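Putative glycoside hydrolase (Bacteroides ovatus, PDB 4ONZ) is a putative glycoside hydrolase built as a five-bladed beta-propeller, its exact activity not being established. Local coordinates at residues K111-P116 with H160-D165; N169-N174 with E226-M231; K199-W204 with N291-V296. One frame throughout, in Å; residues are numbered along the deposited sequence. Where two conformers were deposited one is given.

Contact 1. Residues K111-P116 with H160-D165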
loop_
_atom_site.group_PDB
_atom_site.type_symbol
_atom_site.label_atom_id
_atom_site.label_comp_id
_atom_site.label_asym_id
_atom_site.label_seq_id
_atom_site.Cartn_x
_atom_site.Cartn_y
_atom_site.Cartn_z
ATOM N N LYS A 111 -20.405 8.773 3.935
ATOM C CA LYS A 111 -19.943 10.059 4.446
ATOM C C LYS A 111 -19.440 9.939 5.879
ATOM O O LYS A 111 -18.519 10.643 6.277
ATOM C CB LYS A 111 -21.058 11.115 4.364
ATOM C CG LYS A 111 -21.605 11.338 2.963
ATOM C CD LYS A 111 -22.519 12.549 2.921
ATOM C CE LYS A 111 -23.268 12.649 1.614
ATOM N NZ LYS A 111 -24.342 11.627 1.522
ATOM N N ASP A 112 -20.049 9.048 6.652
ATOM C CA ASP A 112 -19.628 8.838 8.034
ATOM C C ASP A 112 -18.178 8.354 8.122
ATOM O O ASP A 112 -17.504 8.610 9.115
ATOM C CB ASP A 112 -20.559 7.847 8.762
ATOM C CG ASP A 112 -20.626 6.484 8.085
ATOM O OD1 ASP A 112 -20.772 6.434 6.842
ATOM O OD2 ASP A 112 -20.539 5.460 8.797
ATOM N N GLN A 113 -17.711 7.690 7.063
ATOM C CA GLN A 113 -16.374 7.081 7.005
ATOM C C GLN A 113 -15.269 7.967 6.446
ATOM O O GLN A 113 -14.153 7.944 6.975
ATOM C CB GLN A 113 -16.458 5.785 6.186
ATOM C CG GLN A 113 -17.338 4.755 6.881
ATOM C CD GLN A 113 -17.827 3.632 5.992
ATOM O OE1 GLN A 113 -17.236 3.312 4.959
ATOM N NE2 GLN A 113 -18.929 3.015 6.404
ATOM N N ASP A 114 -15.567 8.739 5.396
ATOM C CA ASP A 114 -14.540 9.545 4.725
ATOM C C ASP A 114 -14.769 11.064 4.641
ATOM O O ASP A 114 -13.983 11.763 4.011
ATOM C CB ASP A 114 -14.224 8.960 3.343
ATOM C CG ASP A 114 -15.426 8.947 2.408
ATOM O OD1 ASP A 114 -16.380 9.721 2.646
ATOM O OD2 ASP A 114 -15.396 8.181 1.413
ATOM N N TRP A 115 -15.842 11.579 5.238
ATOM C CA TRP A 115 -16.016 13.032 5.314
ATOM C C TRP A 115 -15.431 13.461 6.655
ATOM O O TRP A 115 -15.792 12.894 7.679
ATOM C CB TRP A 115 -17.484 13.453 5.239
ATOM C CG TRP A 115 -18.079 13.459 3.865
ATOM C CD1 TRP A 115 -17.883 12.544 2.878
ATOM C CD2 TRP A 115 -19.056 14.387 3.361
ATOM N NE1 TRP A 115 -18.638 12.868 1.767
ATOM C CE2 TRP A 115 -19.359 13.999 2.039
ATOM C CE3 TRP A 115 -19.677 15.526 3.889
ATOM C CZ2 TRP A 115 -20.270 14.692 1.249
ATOM C CZ3 TRP A 115 -20.581 16.212 3.105
ATOM C CH2 TRP A 115 -20.866 15.795 1.793
ATOM N N PRO A 116 -14.541 14.466 6.670
ATOM C CA PRO A 116 -13.987 15.257 5.577
ATOM C C PRO A 116 -12.556 14.880 5.185
ATOM O O PRO A 116 -11.996 15.451 4.228
ATOM C CB PRO A 116 -14.015 16.676 6.158
ATOM C CG PRO A 116 -13.753 16.465 7.620
ATOM C CD PRO A 116 -14.215 15.071 7.975
ATOM N N HIS A 160 -17.403 -0.005 -0.827
ATOM C CA HIS A 160 -18.183 -1.071 -0.202
ATOM C C HIS A 160 -18.205 -0.966 1.323
ATOM O O HIS A 160 -18.779 -1.815 1.992
ATOM C CB HIS A 160 -17.672 -2.432 -0.643
ATOM C CG HIS A 160 -17.912 -2.706 -2.087
ATOM N ND1 HIS A 160 -19.118 -3.175 -2.564
ATOM C CD2 HIS A 160 -17.105 -2.573 -3.164
ATOM C CE1 HIS A 160 -19.047 -3.303 -3.875
ATOM N NE2 HIS A 160 -17.836 -2.949 -4.262
ATOM N N GLY A 161 -17.616 0.097 1.857
ATOM C CA GLY A 161 -17.620 0.346 3.291
ATOM C C GLY A 161 -16.365 -0.153 3.977
ATOM O O GLY A 161 -15.354 -0.396 3.336
ATOM N N LEU A 162 -16.435 -0.311 5.291
ATOM C CA LEU A 162 -15.254 -0.726 6.058
ATOM C C LEU A 162 -14.971 -2.212 5.936
ATOM O O LEU A 162 -15.883 -3.023 5.939
ATOM C CB LEU A 162 -15.431 -0.367 7.534
ATOM C CG LEU A 162 -15.693 1.113 7.783
ATOM C CD1 LEU A 162 -15.832 1.355 9.274
ATOM C CD2 LEU A 162 -14.583 1.968 7.183
ATOM N N ALA A 163 -13.689 -2.556 5.840
ATOM C CA ALA A 163 -13.272 -3.950 5.762
ATOM C C ALA A 163 -13.742 -4.772 6.972
ATOM O O ALA A 163 -14.070 -5.949 6.832
ATOM C CB ALA A 163 -11.772 -4.018 5.639
ATOM N N PHE A 164 -13.793 -4.155 8.151
ATOM C CA PHE A 164 -14.176 -4.871 9.370
ATOM C C PHE A 164 -15.538 -4.457 9.907
ATOM O O PHE A 164 -15.782 -4.552 11.106
ATOM C CB PHE A 164 -13.103 -4.683 10.465
ATOM C CG PHE A 164 -11.692 -5.010 10.012
ATOM C CD1 PHE A 164 -11.444 -6.077 9.159
ATOM C CD2 PHE A 164 -10.605 -4.293 10.497
ATOM C CE1 PHE A 164 -10.155 -6.390 8.756
ATOM C CE2 PHE A 164 -9.306 -4.605 10.101
ATOM C CZ PHE A 164 -9.080 -5.659 9.235
ATOM N N ASP A 165 -16.428 -3.994 9.033
ATOM C CA ASP A 165 -17.747 -3.554 9.491
ATOM C C ASP A 165 -18.576 -4.690 10.079
ATOM O O ASP A 165 -19.205 -4.534 11.129
ATOM C CB ASP A 165 -18.566 -2.934 8.357
ATOM C CG ASP A 165 -19.857 -2.272 8.869
ATOM O OD1 ASP A 165 -19.768 -1.386 9.744
ATOM O OD2 ASP A 165 -20.957 -2.631 8.398
HETATM O O HOH W 1 -19.181 -0.134 6.393
#
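Gln113 reaches from the short helix 111-114 to Gly161 and Leu162 at the end of strand 158-162. Its CG lies beside the backbone N (chi1 -65°), and the chain beyond is extended, which carries the amide across to the strand. The close part of the contact is small. OE1 of Gln113 lies 3.4 Å from Gly161 CA, close against the backbone. Gly161 has a positive phi (96°) with psi near 180°, a backbone shape where a side-chain carbon would press on the carbonyl O of His160, so glycine suits the position. Leu162 supplies the apolar side. Gln113 CD is 3.8 Å from Leu162 CG, and Gln113 OE1 is 3.7 Å from Leu162 CD2. The two side chains run obliquely past each other. Gly161 and Leu162 are both buried.

The other side is looser and wet. There Gln113 NE2 gives a weak hydrogen bond, 3.2 Å, to a water. The backbone N of Leu162 gives a better one, 3.0 Å, to the same water O. The water accepts both and so joins helix and strand where they do not bond directly. Asp112 and Asp165 are exposed on this side. Asp112 OD2 and Asp165 OD1 are 7.0 Å apart, and the like charges would at most slightly disfavour each other's ionisation.

Each segment is also held from within. Trp115 N bonds to Lys111 O at the end of the helix, and Lys111 CD lies over one face of the Trp115 ring. Leu162 to Asp165 form a type I beta turn.

Asp114 makes a salt bridge with Lys159, just before the second segment. Arg145 of strand 144-151 touches both Gln113 and Leu162. Strand 158-162 is the outermost strand of its four-stranded antiparallel blade, and helix 111-114 comes just before strand 118-126, the outermost strand at the other side.

Contact 2. Residues N169-N174 with E226-M231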
loop_
_atom_site.group_PDB
_atom_site.type_symbol
_atom_site.label_atom_id
_atom_site.label_comp_id
_atom_site.label_asym_id
_atom_site.label_seq_id
_atom_site.Cartn_x
_atom_site.Cartn_y
_atom_site.Cartn_z
ATOM N N ASN A 169 -20.031 -9.279 15.147
ATOM C CA ASN A 169 -20.977 -8.269 15.638
ATOM C C ASN A 169 -20.438 -6.838 15.535
ATOM O O ASN A 169 -20.755 -5.965 16.357
ATOM C CB ASN A 169 -21.408 -8.583 17.080
ATOM C CG ASN A 169 -22.379 -9.743 17.159
ATOM O OD1 ASN A 169 -23.420 -9.755 16.499
ATOM N ND2 ASN A 169 -22.065 -10.699 17.999
ATOM N N GLY A 170 -19.635 -6.597 14.499
ATOM C CA GLY A 170 -19.051 -5.287 14.281
ATOM C C GLY A 170 -18.010 -4.909 15.306
ATOM O O GLY A 170 -17.728 -3.729 15.490
ATOM N N ARG A 171 -17.403 -5.911 15.940
ATOM C CA ARG A 171 -16.416 -5.688 16.995
ATOM C C ARG A 171 -15.371 -4.634 16.623
ATOM O O ARG A 171 -15.077 -3.749 17.422
ATOM C CB ARG A 171 -15.725 -7.001 17.374
ATOM C CG ARG A 171 -14.617 -6.833 18.402
ATOM C CD ARG A 171 -14.083 -8.158 18.908
ATOM N NE ARG A 171 -12.825 -7.986 19.622
ATOM C CZ ARG A 171 -12.053 -8.985 20.048
ATOM N NH1 ARG A 171 -12.419 -10.249 19.860
ATOM N NH2 ARG A 171 -10.907 -8.714 20.665
ATOM N N PHE A 172 -14.856 -4.703 15.400
ATOM C CA PHE A 172 -13.815 -3.772 14.967
ATOM C C PHE A 172 -14.283 -2.698 14.005
ATOM O O PHE A 172 -13.460 -2.125 13.281
ATOM C CB PHE A 172 -12.672 -4.568 14.332
ATOM C CG PHE A 172 -12.086 -5.603 15.245
ATOM C CD1 PHE A 172 -11.292 -5.222 16.322
ATOM C CD2 PHE A 172 -12.305 -6.955 15.023
ATOM C CE1 PHE A 172 -10.736 -6.178 17.165
ATOM C CE2 PHE A 172 -11.751 -7.908 15.853
ATOM C CZ PHE A 172 -10.969 -7.519 16.928
ATOM N N ASN A 173 -15.576 -2.374 14.032
ATOM C CA ASN A 173 -16.119 -1.371 13.106
ATOM C C ASN A 173 -15.722 0.076 13.448
ATOM O O ASN A 173 -16.002 0.982 12.669
ATOM C CB ASN A 173 -17.640 -1.535 12.895
ATOM C CG ASN A 173 -18.481 -1.085 14.080
ATOM O OD1 ASN A 173 -17.986 -0.533 15.067
ATOM N ND2 ASN A 173 -19.788 -1.322 13.976
ATOM N N ASN A 174 -15.089 0.298 14.605
ATOM C CA ASN A 174 -14.557 1.626 14.917
ATOM C C ASN A 174 -13.100 1.551 15.383
ATOM O O ASN A 174 -12.584 2.467 16.047
ATOM C CB ASN A 174 -15.436 2.425 15.894
ATOM C CG ASN A 174 -15.270 3.928 15.717
ATOM O OD1 ASN A 174 -15.039 4.407 14.601
ATOM N ND2 ASN A 174 -15.415 4.686 16.805
ATOM N N GLU A 226 -5.777 -17.232 20.877
ATOM C CA GLU A 226 -6.432 -17.963 21.984
ATOM C C GLU A 226 -7.008 -17.054 23.092
ATOM O O GLU A 226 -7.902 -17.472 23.844
ATOM C CB GLU A 226 -5.460 -18.983 22.603
ATOM C CG GLU A 226 -4.297 -18.376 23.390
ATOM C CD GLU A 226 -3.334 -17.546 22.548
ATOM O OE1 GLU A 226 -3.184 -17.824 21.335
ATOM O OE2 GLU A 226 -2.707 -16.620 23.106
ATOM N N LYS A 227 -6.455 -15.848 23.221
ATOM C CA LYS A 227 -6.936 -14.865 24.189
ATOM C C LYS A 227 -8.076 -14.025 23.594
ATOM O O LYS A 227 -8.544 -13.074 24.220
ATOM C CB LYS A 227 -5.803 -13.935 24.632
ATOM C CG LYS A 227 -4.654 -14.605 25.371
ATOM C CD LYS A 227 -3.609 -13.566 25.754
ATOM C CE LYS A 227 -4.224 -12.488 26.636
ATOM N NZ LYS A 227 -3.376 -11.268 26.815
ATOM N N ASN A 228 -8.516 -14.370 22.382
ATOM C CA ASN A 228 -9.584 -13.639 21.694
ATOM C C ASN A 228 -9.128 -12.215 21.333
ATOM O O ASN A 228 -9.947 -11.296 21.190
ATOM C CB ASN A 228 -10.854 -13.612 22.558
ATOM C CG ASN A 228 -12.105 -13.292 21.767
ATOM O OD1 ASN A 228 -12.237 -13.698 20.618
ATOM N ND2 ASN A 228 -13.056 -12.583 22.399
ATOM N N GLU A 229 -7.816 -12.042 21.187
ATOM C CA GLU A 229 -7.226 -10.755 20.825
ATOM C C GLU A 229 -6.670 -10.821 19.410
ATOM O O GLU A 229 -6.388 -11.899 18.905
ATOM C CB GLU A 229 -6.081 -10.409 21.781
ATOM C CG GLU A 229 -6.528 -10.128 23.208
ATOM C CD GLU A 229 -5.376 -9.760 24.120
ATOM O OE1 GLU A 229 -4.426 -10.553 24.221
ATOM O OE2 GLU A 229 -5.431 -8.687 24.759
ATOM N N LEU A 230 -6.497 -9.660 18.780
ATOM C CA LEU A 230 -5.894 -9.609 17.444
ATOM C C LEU A 230 -4.536 -10.288 17.504
ATOM O O LEU A 230 -3.704 -9.947 18.354
ATOM C CB LEU A 230 -5.721 -8.163 16.989
ATOM C CG LEU A 230 -7.007 -7.373 16.774
ATOM C CD1 LEU A 230 -6.710 -5.887 16.620
ATOM C CD2 LEU A 230 -7.746 -7.931 15.568
HETATM N N MSE A 231 -4.303 -11.234 16.599
HETATM C CA MSE A 231 -3.049 -11.966 16.571
HETATM C C MSE A 231 -1.981 -11.221 15.814
HETATM O O MSE A 231 -2.116 -10.986 14.610
HETATM C CB MSE A 231 -3.265 -13.309 15.882
HETATM C CG MSE A 231 -1.956 -14.090 15.892
HETATM SE SE MSE A 231 -2.227 -15.870 15.121
HETATM C CE MSE A 231 -2.335 -15.296 13.253
#
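Arg171 is extended from CG to NE, with CG anti to the backbone N (chi1 176°), and this carries its guanidinium to the backbone of Asn228. Phe172 turns its CG beside the backbone N instead, which brings its ring to Leu230. The guanidinium meets Asn228 O end-on, and both terminal nitrogens bond to that one oxygen. NH2 of Arg171 is 2.8 Å from Asn228 O, with an N-H...O angle of 151°. NH1 of Arg171 is 3.0 Å from Asn228 O and more bent, at 140°. The oxygen lies in the guanidinium plane. NH2 in turn lies in the carbonyl plane, while NH1 is tilted from it.

Arg171 and Phe172 are the two middle residues of a type I beta turn, closed by Asn173 N to Gly170 O at 2.9 Å. The turn lies between two propeller blades, and the loop 226-231 follows strand 221-222, the last of the later blade.

Phe172 CZ is 3.5 Å from Leu230 CD2. Pro222 touches both of these side chains. Arg171 CG sits over the centre of the Phe172 ring, 3.8 Å above its plane. Arg171 and Asn228 are exposed, whereas Phe172 is buried.

Contact 3. Residues K199-W204 with N291-V296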
loop_
_atom_site.group_PDB
_atom_site.type_symbol
_atom_site.label_atom_id
_atom_site.label_comp_id
_atom_site.label_asym_id
_atom_site.label_seq_id
_atom_site.Cartn_x
_atom_site.Cartn_y
_atom_site.Cartn_z
ATOM N N LYS A 199 -9.999 -19.533 1.200
ATOM C CA LYS A 199 -10.454 -18.179 1.509
ATOM C C LYS A 199 -9.432 -17.131 1.071
ATOM O O LYS A 199 -8.239 -17.415 0.945
ATOM C CB LYS A 199 -10.730 -18.035 3.007
ATOM C CG LYS A 199 -11.775 -18.997 3.550
ATOM C CD LYS A 199 -12.098 -18.693 5.005
ATOM C CE LYS A 199 -13.154 -19.641 5.546
ATOM N NZ LYS A 199 -12.663 -21.038 5.682
ATOM N N TYR A 200 -9.913 -15.914 0.837
ATOM C CA TYR A 200 -9.020 -14.827 0.471
ATOM C C TYR A 200 -8.265 -14.425 1.731
ATOM O O TYR A 200 -8.737 -14.632 2.852
ATOM C CB TYR A 200 -9.778 -13.650 -0.124
ATOM C CG TYR A 200 -10.421 -13.961 -1.454
ATOM C CD1 TYR A 200 -9.641 -14.136 -2.597
ATOM C CD2 TYR A 200 -11.806 -14.044 -1.583
ATOM C CE1 TYR A 200 -10.218 -14.412 -3.822
ATOM C CE2 TYR A 200 -12.393 -14.317 -2.809
ATOM C CZ TYR A 200 -11.600 -14.496 -3.920
ATOM O OH TYR A 200 -12.169 -14.766 -5.136
ATOM N N PHE A 201 -7.088 -13.849 1.543
ATOM C CA PHE A 201 -6.211 -13.553 2.654
ATOM C C PHE A 201 -5.494 -12.219 2.538
ATOM O O PHE A 201 -5.157 -11.784 1.448
ATOM C CB PHE A 201 -5.162 -14.670 2.723
ATOM C CG PHE A 201 -4.261 -14.580 3.914
ATOM C CD1 PHE A 201 -3.160 -13.739 3.902
ATOM C CD2 PHE A 201 -4.522 -15.323 5.053
ATOM C CE1 PHE A 201 -2.340 -13.640 5.008
ATOM C CE2 PHE A 201 -3.707 -15.225 6.159
ATOM C CZ PHE A 201 -2.611 -14.387 6.135
HETATM N N MSE A 202 -5.262 -11.568 3.674
HETATM C CA MSE A 202 -4.464 -10.344 3.671
HETATM C C MSE A 202 -3.746 -10.147 4.960
HETATM O O MSE A 202 -4.192 -10.609 6.005
HETATM C CB MSE A 202 -5.278 -9.077 3.373
HETATM C CG MSE A 202 -6.182 -8.598 4.504
HETATM SE SE MSE A 202 -6.976 -6.869 4.034
HETATM C CE MSE A 202 -7.951 -6.501 5.688
ATOM N N TYR A 203 -2.575 -9.531 4.871
ATOM C CA TYR A 203 -1.884 -9.031 6.047
ATOM C C TYR A 203 -2.393 -7.610 6.147
ATOM O O TYR A 203 -2.840 -7.048 5.149
ATOM C CB TYR A 203 -0.370 -9.047 5.876
ATOM C CG TYR A 203 0.147 -10.448 5.702
ATOM C CD1 TYR A 203 0.218 -11.313 6.788
ATOM C CD2 TYR A 203 0.508 -10.929 4.450
ATOM C CE1 TYR A 203 0.657 -12.612 6.632
ATOM C CE2 TYR A 203 0.951 -12.229 4.290
ATOM C CZ TYR A 203 1.027 -13.066 5.385
ATOM O OH TYR A 203 1.467 -14.369 5.226
ATOM N N TRP A 204 -2.362 -7.035 7.344
ATOM C CA TRP A 204 -2.759 -5.662 7.524
ATOM C C TRP A 204 -2.176 -5.101 8.821
ATOM O O TRP A 204 -1.833 -5.861 9.738
ATOM C CB TRP A 204 -4.294 -5.534 7.524
ATOM C CG TRP A 204 -4.981 -6.180 8.716
ATOM C CD1 TRP A 204 -5.415 -7.483 8.810
ATOM C CD2 TRP A 204 -5.310 -5.558 9.960
ATOM N NE1 TRP A 204 -5.999 -7.695 10.039
ATOM C CE2 TRP A 204 -5.943 -6.534 10.764
ATOM C CE3 TRP A 204 -5.136 -4.266 10.481
ATOM C CZ2 TRP A 204 -6.380 -6.269 12.055
ATOM C CZ3 TRP A 204 -5.572 -4.003 11.776
ATOM C CH2 TRP A 204 -6.185 -5.004 12.550
ATOM N N ASN A 291 2.428 -22.605 3.351
ATOM C CA ASN A 291 1.337 -23.464 3.822
ATOM C C ASN A 291 0.668 -22.890 5.080
ATOM O O ASN A 291 -0.532 -23.089 5.288
ATOM C CB ASN A 291 1.854 -24.884 4.079
ATOM C CG ASN A 291 2.502 -25.503 2.843
ATOM O OD1 ASN A 291 3.587 -26.085 2.917
ATOM N ND2 ASN A 291 1.852 -25.351 1.696
ATOM N N ASP A 292 1.442 -22.174 5.899
ATOM C CA ASP A 292 0.941 -21.535 7.124
ATOM C C ASP A 292 1.329 -20.049 7.089
ATOM O O ASP A 292 2.401 -19.681 7.578
ATOM C CB ASP A 292 1.515 -22.225 8.372
ATOM C CG ASP A 292 0.915 -21.692 9.674
ATOM O OD1 ASP A 292 0.211 -20.661 9.648
ATOM O OD2 ASP A 292 1.144 -22.309 10.733
ATOM N N PRO A 293 0.439 -19.182 6.555
ATOM C CA PRO A 293 0.790 -17.773 6.369
ATOM C C PRO A 293 0.977 -16.941 7.640
ATOM O O PRO A 293 1.340 -15.776 7.539
ATOM C CB PRO A 293 -0.368 -17.229 5.521
ATOM C CG PRO A 293 -1.522 -18.094 5.864
ATOM C CD PRO A 293 -0.982 -19.441 6.259
ATOM N N TYR A 294 0.748 -17.533 8.811
ATOM C CA TYR A 294 0.954 -16.850 10.084
ATOM C C TYR A 294 2.348 -17.159 10.629
ATOM O O TYR A 294 2.810 -16.524 11.585
ATOM C CB TYR A 294 -0.091 -17.303 11.106
ATOM C CG TYR A 294 -1.497 -17.291 10.572
ATOM C CD1 TYR A 294 -2.079 -16.110 10.141
ATOM C CD2 TYR A 294 -2.252 -18.462 10.492
ATOM C CE1 TYR A 294 -3.371 -16.085 9.650
ATOM C CE2 TYR A 294 -3.544 -18.448 9.987
ATOM C CZ TYR A 294 -4.101 -17.252 9.573
ATOM O OH TYR A 294 -5.383 -17.210 9.074
ATOM N N LYS A 295 3.018 -18.129 10.013
ATOM C CA LYS A 295 4.321 -18.601 10.478
ATOM C C LYS A 295 5.466 -17.902 9.754
ATOM O O LYS A 295 5.638 -18.048 8.540
ATOM C CB LYS A 295 4.404 -20.120 10.291
ATOM C CG LYS A 295 5.704 -20.786 10.713
ATOM C CD LYS A 295 5.676 -22.250 10.292
ATOM C CE LYS A 295 6.988 -22.963 10.569
ATOM N NZ LYS A 295 7.225 -23.167 12.021
ATOM N N VAL A 296 6.248 -17.147 10.523
ATOM C CA VAL A 296 7.392 -16.410 10.002
ATOM C C VAL A 296 8.575 -17.358 9.823
ATOM O O VAL A 296 8.900 -18.117 10.733
ATOM C CB VAL A 296 7.799 -15.271 10.967
ATOM C CG1 VAL A 296 9.091 -14.592 10.516
ATOM C CG2 VAL A 296 6.664 -14.264 11.091
#
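Phe201 points from strand 200-204 toward the turn at Pro293 and Tyr294. Its CG is anti to the backbone N (chi1 -174°), which sends the ring out to meet both residues. Pro293 lies off-centre over the ring. Its CB is 4.2 Å from the centroid of the Phe201 ring, a CH-pi contact. Pro293 CG also packs 3.6 Å from Phe201 CE2. Tyr294 comes to the ring differently. Its CE1 lies at the edge of the Phe201 ring, near the ring plane, 3.6 Å from Phe201 CE2. The two rings are inclined at 50°, an oblique pair with centroids 5.8 Å apart.

Tyr203 makes the polar link. Its CG lies beside the backbone N, and the Tyr203 and Pro293 side chains cross at about a right angle. Tyr203 OH gives a hydrogen bond of 2.7 Å to Pro293 O. The donor lies in the carbonyl plane, on a lone pair, with a C=O...O angle of 125°. The same OH is 3.4 Å from Pro293 CB, so the hydroxyl meets both the backbone and the ring of the proline. Phe201 CE1 lies above one face of Tyr203, toward its rim. The two strand residues therefore pack on each other as well as on the turn.

This is an interface between successive blades of the beta-propeller. Strand 200-204 belongs to one blade, and the turn leads into strand 296-299, the last strand of the next. Residues Asp292 to Lys295 form a type I beta turn, with Lys295 N bonded to Asp292 O at 3.0 Å. Asp292 OD1 also accepts from Tyr294 N at 3.3 Å, an Asx turn. Phe201, Tyr203 and Pro293 are buried. Ile259 of strand 258-266 touches both Tyr203 and Pro293.

How the contacts relate
Contact 1 closes before contact 2 opens, and strand 158-162 leads straight to helix 167-170. Contacts 2 and 3 interleave along the chain: 169-174, 199-204, 226-231, 291-296. The centres of contacts 1 and 2 are about 18 Å apart, those of 2 and 3 about 17 Å, and those of 1 and 3 about 25 Å. Side chains connect them. Phe164 CZ is 3.6 Å from Trp204 CE2, joining contact 1 to contact 3. Leu230 CD2 is 4.1 Å from Trp204 CZ2, joining contact 2 to contact 3. Together they follow three successive blades of the propeller, mostly where one blade meets the next.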